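Local coordinates for protein Non-ribosomal peptide synthetase (Methanobrevibacter ruminantium, PDB 6VTJ) that probably releases a carrier-bound peptide by reducing its thioester, using a peptide carrier domain fused to a reductase domain of the NAD(P)-binding Rossmann type, at residues A[126-131]-A[208-213]; A[143-148]-A[369-374]; A[212-217]-A[249-254]. All blocks are in the same frame, centred on the assembly; numbering follows the deposited sequence.

Contact 1: residues A[126-131]-A[208-213]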
loop_
_atom_site.group_PDB
_atom_site.type_symbol
_atom_site.label_atom_id
_atom_site.label_comp_id
_atom_site.label_asym_id
_atom_site.label_seq_id
_atom_site.Cartn_x
_atom_site.Cartn_y
_atom_site.Cartn_z
ATOM N N LEU A 126 24.284 -3.630 8.267
ATOM C CA LEU A 126 23.442 -4.025 7.140
ATOM C C LEU A 126 24.056 -5.194 6.376
ATOM O O LEU A 126 23.398 -6.215 6.151
ATOM C CB LEU A 126 23.221 -2.826 6.217
ATOM C CG LEU A 126 22.113 -2.903 5.177
ATOM C CD1 LEU A 126 20.788 -3.017 5.859
ATOM C CD2 LEU A 126 22.147 -1.663 4.309
ATOM N N GLY A 127 25.320 -5.067 5.968
ATOM C CA GLY A 127 25.943 -6.172 5.260
ATOM C C GLY A 127 25.421 -6.297 3.835
ATOM O O GLY A 127 25.009 -5.320 3.203
ATOM N N ASN A 128 25.439 -7.525 3.322
ATOM C CA ASN A 128 24.874 -7.800 2.012
ATOM C C ASN A 128 23.378 -8.049 2.127
ATOM O O ASN A 128 22.916 -8.741 3.036
ATOM C CB ASN A 128 25.549 -9.013 1.382
ATOM C CG ASN A 128 27.048 -8.857 1.280
ATOM O OD1 ASN A 128 27.568 -7.756 1.054
ATOM N ND2 ASN A 128 27.755 -9.957 1.467
ATOM N N VAL A 129 22.620 -7.521 1.173
ATOM C CA VAL A 129 21.164 -7.496 1.268
ATOM C C VAL A 129 20.559 -8.409 0.214
ATOM O O VAL A 129 21.008 -8.422 -0.934
ATOM C CB VAL A 129 20.641 -6.056 1.117
ATOM C CG1 VAL A 129 19.129 -6.046 0.765
ATOM C CG2 VAL A 129 20.945 -5.273 2.391
ATOM N N LEU A 130 19.556 -9.180 0.611
ATOM C CA LEU A 130 18.621 -9.803 -0.315
ATOM C C LEU A 130 17.391 -8.899 -0.383
ATOM O O LEU A 130 16.645 -8.785 0.591
ATOM C CB LEU A 130 18.247 -11.210 0.143
ATOM C CG LEU A 130 17.082 -11.792 -0.658
ATOM C CD1 LEU A 130 17.534 -11.955 -2.088
ATOM C CD2 LEU A 130 16.591 -13.105 -0.084
ATOM N N LEU A 131 17.190 -8.246 -1.520
ATOM C CA LEU A 131 16.048 -7.375 -1.749
ATOM C C LEU A 131 15.008 -8.078 -2.619
ATOM O O LEU A 131 15.312 -8.519 -3.744
ATOM C CB LEU A 131 16.501 -6.075 -2.420
ATOM C CG LEU A 131 15.413 -5.119 -2.901
ATOM C CD1 LEU A 131 14.543 -4.621 -1.741
ATOM C CD2 LEU A 131 16.044 -3.932 -3.644
ATOM N N ASP A 208 23.620 -20.703 -0.108
ATOM C CA ASP A 208 25.077 -20.703 -0.071
ATOM C C ASP A 208 25.651 -19.352 -0.492
ATOM O O ASP A 208 26.757 -19.286 -1.040
ATOM C CB ASP A 208 25.633 -21.819 -0.956
ATOM N N GLU A 209 24.883 -18.245 -0.256
ATOM C CA GLU A 209 25.280 -16.873 -0.556
ATOM C C GLU A 209 25.442 -16.084 0.736
ATOM O O GLU A 209 24.679 -16.292 1.689
ATOM C CB GLU A 209 24.253 -16.156 -1.446
ATOM C CG GLU A 209 24.040 -16.781 -2.817
ATOM C CD GLU A 209 25.272 -16.714 -3.696
ATOM O OE1 GLU A 209 26.078 -15.771 -3.536
ATOM O OE2 GLU A 209 25.423 -17.609 -4.559
ATOM N N PRO A 210 26.428 -15.184 0.802
ATOM C CA PRO A 210 26.660 -14.358 2.008
ATOM C C PRO A 210 25.629 -13.237 2.168
ATOM O O PRO A 210 25.856 -12.057 1.876
ATOM C CB PRO A 210 28.074 -13.817 1.773
ATOM C CG PRO A 210 28.194 -13.731 0.306
ATOM C CD PRO A 210 27.429 -14.910 -0.247
ATOM N N ILE A 211 24.455 -13.620 2.670
ATOM C CA ILE A 211 23.325 -12.722 2.852
ATOM C C ILE A 211 23.173 -12.413 4.335
ATOM O O ILE A 211 23.042 -13.324 5.164
ATOM C CB ILE A 211 22.036 -13.321 2.263
ATOM C CG1 ILE A 211 22.138 -13.290 0.734
ATOM C CG2 ILE A 211 20.803 -12.541 2.765
ATOM C CD1 ILE A 211 21.181 -14.199 0.016
ATOM N N ASP A 212 23.185 -11.123 4.665
ATOM C CA ASP A 212 23.051 -10.659 6.039
ATOM C C ASP A 212 21.684 -10.087 6.369
ATOM O O ASP A 212 21.234 -10.215 7.512
ATOM C CB ASP A 212 24.118 -9.600 6.325
ATOM C CG ASP A 212 25.498 -10.103 6.009
ATOM O OD1 ASP A 212 25.840 -11.181 6.536
ATOM O OD2 ASP A 212 26.231 -9.454 5.228
ATOM N N THR A 213 21.012 -9.456 5.409
ATOM C CA THR A 213 19.724 -8.822 5.662
ATOM C C THR A 213 18.786 -9.080 4.498
ATOM O O THR A 213 19.154 -8.813 3.354
ATOM C CB THR A 213 19.862 -7.314 5.840
ATOM O OG1 THR A 213 20.877 -7.003 6.809
ATOM C CG2 THR A 213 18.519 -6.724 6.264
#

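Contact 2: residues A[143-148]-A[369-374]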
loop_
_atom_site.group_PDB
_atom_site.type_symbol
_atom_site.label_atom_id
_atom_site.label_comp_id
_atom_site.label_asym_id
_atom_site.label_seq_id
_atom_site.Cartn_x
_atom_site.Cartn_y
_atom_site.Cartn_z
ATOM N N LEU A 143 17.115 -0.068 -3.894
ATOM C CA LEU A 143 18.329 -0.496 -4.585
ATOM C C LEU A 143 19.207 0.707 -4.923
ATOM O O LEU A 143 20.435 0.678 -4.740
ATOM C CB LEU A 143 17.959 -1.274 -5.847
ATOM C CG LEU A 143 19.036 -1.459 -6.918
ATOM C CD1 LEU A 143 20.174 -2.275 -6.341
ATOM C CD2 LEU A 143 18.462 -2.146 -8.145
ATOM N N TYR A 144 18.592 1.767 -5.435
ATOM C CA TYR A 144 19.309 3.013 -5.685
ATOM C C TYR A 144 20.063 3.491 -4.448
ATOM O O TYR A 144 21.281 3.701 -4.493
ATOM C CB TYR A 144 18.323 4.075 -6.147
ATOM C CG TYR A 144 18.970 5.381 -6.524
ATOM C CD1 TYR A 144 19.661 5.509 -7.722
ATOM C CD2 TYR A 144 18.885 6.488 -5.690
ATOM C CE1 TYR A 144 20.254 6.690 -8.079
ATOM C CE2 TYR A 144 19.471 7.680 -6.040
ATOM C CZ TYR A 144 20.154 7.779 -7.243
ATOM O OH TYR A 144 20.756 8.962 -7.610
ATOM N N GLU A 145 19.359 3.647 -3.322
ATOM C CA GLU A 145 20.021 4.164 -2.128
ATOM C C GLU A 145 21.072 3.199 -1.603
ATOM O O GLU A 145 22.078 3.634 -1.026
ATOM C CB GLU A 145 19.009 4.468 -1.021
ATOM C CG GLU A 145 18.036 5.587 -1.342
ATOM C CD GLU A 145 18.706 6.951 -1.544
ATOM O OE1 GLU A 145 19.760 7.222 -0.908
ATOM O OE2 GLU A 145 18.158 7.751 -2.343
ATOM N N PHE A 146 20.865 1.894 -1.770
ATOM C CA PHE A 146 21.877 0.951 -1.309
ATOM C C PHE A 146 23.158 1.130 -2.109
ATOM O O PHE A 146 24.253 1.178 -1.546
ATOM C CB PHE A 146 21.368 -0.489 -1.416
ATOM C CG PHE A 146 22.338 -1.510 -0.880
ATOM C CD1 PHE A 146 23.363 -2.007 -1.682
ATOM C CD2 PHE A 146 22.249 -1.952 0.435
ATOM C CE1 PHE A 146 24.275 -2.945 -1.177
ATOM C CE2 PHE A 146 23.157 -2.888 0.941
ATOM C CZ PHE A 146 24.167 -3.382 0.132
ATOM N N ILE A 147 23.031 1.208 -3.436
ATOM C CA ILE A 147 24.180 1.476 -4.293
ATOM C C ILE A 147 24.889 2.733 -3.836
ATOM O O ILE A 147 26.124 2.773 -3.758
ATOM C CB ILE A 147 23.731 1.605 -5.761
ATOM C CG1 ILE A 147 23.278 0.259 -6.317
ATOM C CG2 ILE A 147 24.825 2.184 -6.626
ATOM C CD1 ILE A 147 22.269 0.426 -7.452
ATOM N N LYS A 148 24.118 3.782 -3.527
ATOM C CA LYS A 148 24.720 5.090 -3.304
ATOM C C LYS A 148 25.322 5.253 -1.918
ATOM O O LYS A 148 26.221 6.084 -1.757
ATOM C CB LYS A 148 23.697 6.204 -3.524
ATOM C CG LYS A 148 23.380 6.476 -4.971
ATOM C CD LYS A 148 22.666 7.805 -5.121
ATOM N N VAL A 369 11.916 7.695 1.712
ATOM C CA VAL A 369 11.461 6.430 2.291
ATOM C C VAL A 369 12.578 5.403 2.229
ATOM O O VAL A 369 12.864 4.712 3.215
ATOM C CB VAL A 369 10.200 5.902 1.588
ATOM C CG1 VAL A 369 9.825 4.549 2.168
ATOM C CG2 VAL A 369 9.051 6.866 1.755
ATOM N N ALA A 370 13.233 5.291 1.067
ATOM C CA ALA A 370 14.286 4.280 0.928
ATOM C C ALA A 370 15.488 4.581 1.832
ATOM O O ALA A 370 16.046 3.664 2.464
ATOM C CB ALA A 370 14.721 4.175 -0.537
ATOM N N LYS A 371 15.904 5.850 1.904
ATOM C CA LYS A 371 16.954 6.219 2.856
ATOM C C LYS A 371 16.575 5.837 4.284
ATOM O O LYS A 371 17.403 5.310 5.034
ATOM C CB LYS A 371 17.242 7.717 2.793
ATOM C CG LYS A 371 17.907 8.191 1.522
ATOM C CD LYS A 371 18.331 9.635 1.676
ATOM C CE LYS A 371 18.459 10.338 0.339
ATOM N NZ LYS A 371 18.918 11.750 0.547
ATOM N N GLY A 372 15.335 6.108 4.683
ATOM C CA GLY A 372 14.921 5.793 6.036
ATOM C C GLY A 372 14.835 4.304 6.307
ATOM O O GLY A 372 15.075 3.863 7.437
ATOM N N ILE A 373 14.488 3.512 5.287
ATOM C CA ILE A 373 14.467 2.060 5.452
ATOM C C ILE A 373 15.876 1.552 5.688
ATOM O O ILE A 373 16.128 0.739 6.589
ATOM C CB ILE A 373 13.817 1.389 4.231
ATOM C CG1 ILE A 373 12.298 1.537 4.318
ATOM C CG2 ILE A 373 14.208 -0.080 4.137
ATOM C CD1 ILE A 373 11.612 1.374 2.980
ATOM N N LEU A 374 16.824 2.051 4.897
ATOM C CA LEU A 374 18.205 1.634 5.078
ATOM C C LEU A 374 18.742 2.053 6.440
ATOM O O LEU A 374 19.511 1.310 7.058
ATOM C CB LEU A 374 19.069 2.199 3.956
ATOM C CG LEU A 374 18.780 1.559 2.607
ATOM C CD1 LEU A 374 19.813 2.022 1.581
ATOM C CD2 LEU A 374 18.760 0.035 2.711
#

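Contact 3: residues A[212-217]-A[249-254]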
loop_
_atom_site.group_PDB
_atom_site.type_symbol
_atom_site.label_atom_id
_atom_site.label_comp_id
_atom_site.label_asym_id
_atom_site.label_seq_id
_atom_site.Cartn_x
_atom_site.Cartn_y
_atom_site.Cartn_z
ATOM N N ASP A 212 23.185 -11.123 4.665
ATOM C CA ASP A 212 23.051 -10.659 6.039
ATOM C C ASP A 212 21.684 -10.087 6.369
ATOM O O ASP A 212 21.234 -10.215 7.512
ATOM C CB ASP A 212 24.118 -9.600 6.325
ATOM C CG ASP A 212 25.498 -10.103 6.009
ATOM O OD1 ASP A 212 25.840 -11.181 6.536
ATOM O OD2 ASP A 212 26.231 -9.454 5.228
ATOM N N THR A 213 21.012 -9.456 5.409
ATOM C CA THR A 213 19.724 -8.822 5.662
ATOM C C THR A 213 18.786 -9.080 4.498
ATOM O O THR A 213 19.154 -8.813 3.354
ATOM C CB THR A 213 19.862 -7.314 5.840
ATOM O OG1 THR A 213 20.877 -7.003 6.809
ATOM C CG2 THR A 213 18.519 -6.724 6.264
ATOM N N VAL A 214 17.577 -9.565 4.783
ATOM C CA VAL A 214 16.505 -9.598 3.793
ATOM C C VAL A 214 15.670 -8.336 3.964
ATOM O O VAL A 214 15.289 -7.994 5.078
ATOM C CB VAL A 214 15.638 -10.852 3.948
ATOM C CG1 VAL A 214 14.530 -10.829 2.907
ATOM C CG2 VAL A 214 16.482 -12.116 3.806
ATOM N N ILE A 215 15.443 -7.612 2.880
ATOM C CA ILE A 215 14.486 -6.509 2.850
ATOM C C ILE A 215 13.353 -6.911 1.916
ATOM O O ILE A 215 13.545 -7.047 0.695
ATOM C CB ILE A 215 15.138 -5.189 2.427
ATOM C CG1 ILE A 215 16.358 -4.911 3.326
ATOM C CG2 ILE A 215 14.123 -4.070 2.530
ATOM C CD1 ILE A 215 16.927 -3.505 3.217
ATOM N N ASN A 216 12.167 -7.125 2.501
ATOM C CA ASN A 216 11.004 -7.633 1.779
ATOM C C ASN A 216 10.070 -6.474 1.473
ATOM O O ASN A 216 9.228 -6.084 2.294
ATOM C CB ASN A 216 10.281 -8.718 2.562
ATOM C CG ASN A 216 9.271 -9.435 1.690
ATOM O OD1 ASN A 216 9.646 -10.075 0.709
ATOM N ND2 ASN A 216 7.993 -9.271 1.988
ATOM N N SER A 217 10.259 -5.891 0.290
ATOM C CA SER A 217 9.367 -4.860 -0.206
ATOM C C SER A 217 8.448 -5.374 -1.299
ATOM O O SER A 217 7.576 -4.630 -1.741
ATOM C CB SER A 217 10.162 -3.649 -0.715
ATOM O OG SER A 217 10.679 -3.907 -2.009
ATOM N N ASN A 249 21.566 -18.594 11.325
ATOM C CA ASN A 249 21.434 -17.975 12.641
ATOM C C ASN A 249 21.738 -16.483 12.635
ATOM O O ASN A 249 21.684 -15.853 13.698
ATOM C CB ASN A 249 22.348 -18.680 13.659
ATOM N N ASN A 250 22.033 -15.895 11.471
ATOM C CA ASN A 250 22.532 -14.525 11.427
ATOM C C ASN A 250 21.942 -13.718 10.269
ATOM O O ASN A 250 22.614 -12.832 9.723
ATOM C CB ASN A 250 24.053 -14.525 11.329
ATOM C CG ASN A 250 24.550 -15.406 10.205
ATOM O OD1 ASN A 250 23.856 -16.345 9.779
ATOM N ND2 ASN A 250 25.753 -15.113 9.711
ATOM N N ILE A 251 20.697 -13.992 9.884
ATOM C CA ILE A 251 20.032 -13.241 8.821
ATOM C C ILE A 251 18.904 -12.434 9.453
ATOM O O ILE A 251 17.927 -13.004 9.955
ATOM C CB ILE A 251 19.508 -14.155 7.707
ATOM C CG1 ILE A 251 20.646 -14.994 7.120
ATOM C CG2 ILE A 251 18.900 -13.330 6.586
ATOM C CD1 ILE A 251 20.203 -15.983 6.034
ATOM N N LYS A 252 19.064 -11.111 9.452
ATOM C CA LYS A 252 17.984 -10.179 9.750
ATOM C C LYS A 252 16.895 -10.254 8.679
ATOM O O LYS A 252 17.193 -10.380 7.490
ATOM C CB LYS A 252 18.529 -8.754 9.750
ATOM C CG LYS A 252 18.922 -8.144 11.047
ATOM C CD LYS A 252 19.088 -6.630 10.850
ATOM C CE LYS A 252 20.015 -6.325 9.701
ATOM N NZ LYS A 252 21.395 -6.853 9.931
ATOM N N TYR A 253 15.634 -10.106 9.090
ATOM C CA TYR A 253 14.512 -10.024 8.160
ATOM C C TYR A 253 13.783 -8.700 8.386
ATOM O O TYR A 253 13.178 -8.486 9.439
ATOM C CB TYR A 253 13.560 -11.202 8.337
ATOM C CG TYR A 253 12.497 -11.265 7.257
ATOM C CD1 TYR A 253 11.312 -10.551 7.374
ATOM C CD2 TYR A 253 12.680 -12.043 6.112
ATOM C CE1 TYR A 253 10.345 -10.604 6.375
ATOM C CE2 TYR A 253 11.715 -12.102 5.125
ATOM C CZ TYR A 253 10.558 -11.379 5.259
ATOM O OH TYR A 253 9.587 -11.448 4.274
ATOM N N VAL A 254 13.821 -7.822 7.396
ATOM C CA VAL A 254 13.169 -6.525 7.445
ATOM C C VAL A 254 11.953 -6.574 6.531
ATOM O O VAL A 254 12.088 -6.678 5.309
ATOM C CB VAL A 254 14.122 -5.410 7.026
ATOM C CG1 VAL A 254 13.392 -4.082 7.067
ATOM C CG2 VAL A 254 15.347 -5.416 7.946
HETATM O O HOH W 1 22.144 -9.271 10.643
HETATM O O HOH W 2 10.040 -12.658 1.716
#

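Contact 1: residues A[126-131]-A[208-213]
The side chain of Asn128 overlaps the carbonyl of Pro210, with ND2 2.9 Å from Pro210 O. The N-H points at the acceptor at 159°, and the oxygen lies within 1° of the amide plane. The other end of the amide is also engaged, since OD1 accepts from the backbone N of Lys153, so both polar atoms fix the rotation of the group. Chi1 of -56° sets Asn128 CG anti to the carbonyl carbon, beside the backbone N. Asn128 N makes its own hydrogen bond, to Asp212 OD2 at 2.8 Å, meeting the carboxylate on its anti side and slightly out of its plane. The same oxygen, Asp212 OD2, lies 3.3 Å from Gly127 CA, where a side chain would collide with it, and the positive phi of Gly127 also favours glycine. Asn128 O completes the residue's part by accepting from two successive amides, Asp212 N at 2.9 Å and Thr213 N at 3.1 Å. Beyond it the segments form a parallel bridge, Val129 with Thr213, in the Rossmann-like sheet: Leu130 N donates to Thr213 O, while Leu130 CB touches Ile211 CG2 at 3.9 Å. Thr213 OG1 gives its proton to Leu126 O at 2.7 Å, in the carbonyl plane and on a lone pair. An alanine in place of Asn128 would probably leave Pro210 O and Lys153 N without their side-chain partner and the Pro210 carbonyl less firmly held. Six hydrogen bonds against one apolar side-chain contact imply that polar groups pin the entry to strand 129-132 against the loop leading into strand 213-216, where the sheet pairing is only beginning.

Contact 2: residues A[143-148]-A[369-374]
Helix segments 143-148 and 369-374 approach to 8.9 Å between their axes and cross at a signed angle of -60°, with Glu145 and Lys371 the nearest CA pair. They belong to helices 137-149 and 366-376, which pack beside each other over the central, mostly parallel sheet of the Rossmann-like reductase fold: Phe146 and Leu143 rest on strand 154-158, Val369 and Ile373 on strand 313-322. Glu145 carries much of the interface through its hydrocarbon part. Its CG sits 3.7 Å from Ala370 CB, and the small methyl lets the glutamate chain lie close to the opposing helix. A bend at chi2 (-63°) brings CD close to Lys371, and the two side chains cross at a slant. The carboxylate meets the aliphatic chain of the lysine rather than its ammonium: Glu145 OE1 is 3.2 Å from Lys371 CG and 3.6 Å from Lys371 CE. Lys371 runs extended past this point, which leaves NZ 4.8 Å from Glu145 OE1, so the opposite charges may attract without direct contact. The lysine also makes a cation-pi interaction with Tyr368 of its own helix. No hydrogen bond joins the two segments, and the rest of the contact is apolar. Leu374 provides it, reaching across with a single methyl: chi2 of -172° extends the chain and sets CD1 against the peptide link between Glu145 and Phe146. There Leu374 CD1 touches Glu145 CB at 3.7 Å, and more loosely Phe146 CB at 4.2 Å. The ring of Phe146 packs on Leu126, in the loop that leads into strand 129-132. The nearest approach of the leucine is to backbone, Leu374 CD1 lying 3.5 Å from Phe146 N.

Contact 3: residues A[212-217]-A[249-254]
Val214 pairs with Tyr253 between Thr213-Lys252 and Ile215-Val254, three parallel bridges that join the two strands of a beta-alpha-beta unit whose connecting helix is 229-246. Four backbone bonds satisfy the facing amides: Lys252 N to Asp212 O at 3.0 Å, Val214 N to Lys252 O at 2.9 Å, Val254 N to Val214 O at 2.7 Å and Asn216 N to Val254 O at 2.8 Å. The Val214 and Asn216 donors are the straightest, both at 173°. The bend at chi3 brings Lys252 CE to 3.1 Å from Thr213 OG1, a hydroxyl already committed to Leu126 O. Lys252 NZ, turned by a further bend at chi4, donates to Glu125 O and to a water at 2.6 Å, and that water gives a weak bond to Asp212 O. On the opposite face of the sheet, Tyr253 CE2 packs against Val214 CG1, both residues lying under helix 229-246. The amide of Asn216 is satisfied at both ends, OD1 by Thr132 OG1 and ND2 by Gln255 OE1. A second water, in the plane of the Tyr253 ring at its edge, bonds weakly to Asn216 OD1 and stands 2.9 Å from Tyr253 OH, while Tyr253 OH itself lies 3.3 Å from Asn216 CB.

How the contacts relate
Contacts 1 and 3 share Asp212 and Thr213 and belong to one sheet, in which strand 213-216 lies between strands 129-132 and 252-258. Contact 1, at the end of the sheet where the chain enters these strands, is only partly buried and mixes side-chain and backbone hydrogen bonds, three of each; contact 3, more buried, relies on regular backbone pairing. Contact 2 is buried too, but joins two helices without any hydrogen bond across them. It covers the sheet from the side bearing Val129 and Ile215: Phe146 CE2 is 3.6 Å from Val129 CG2, and Leu374 CD2 is 4.0 Å from Ile215 CD1. The helix pair thus reaches both sheet contacts through apolar side chains.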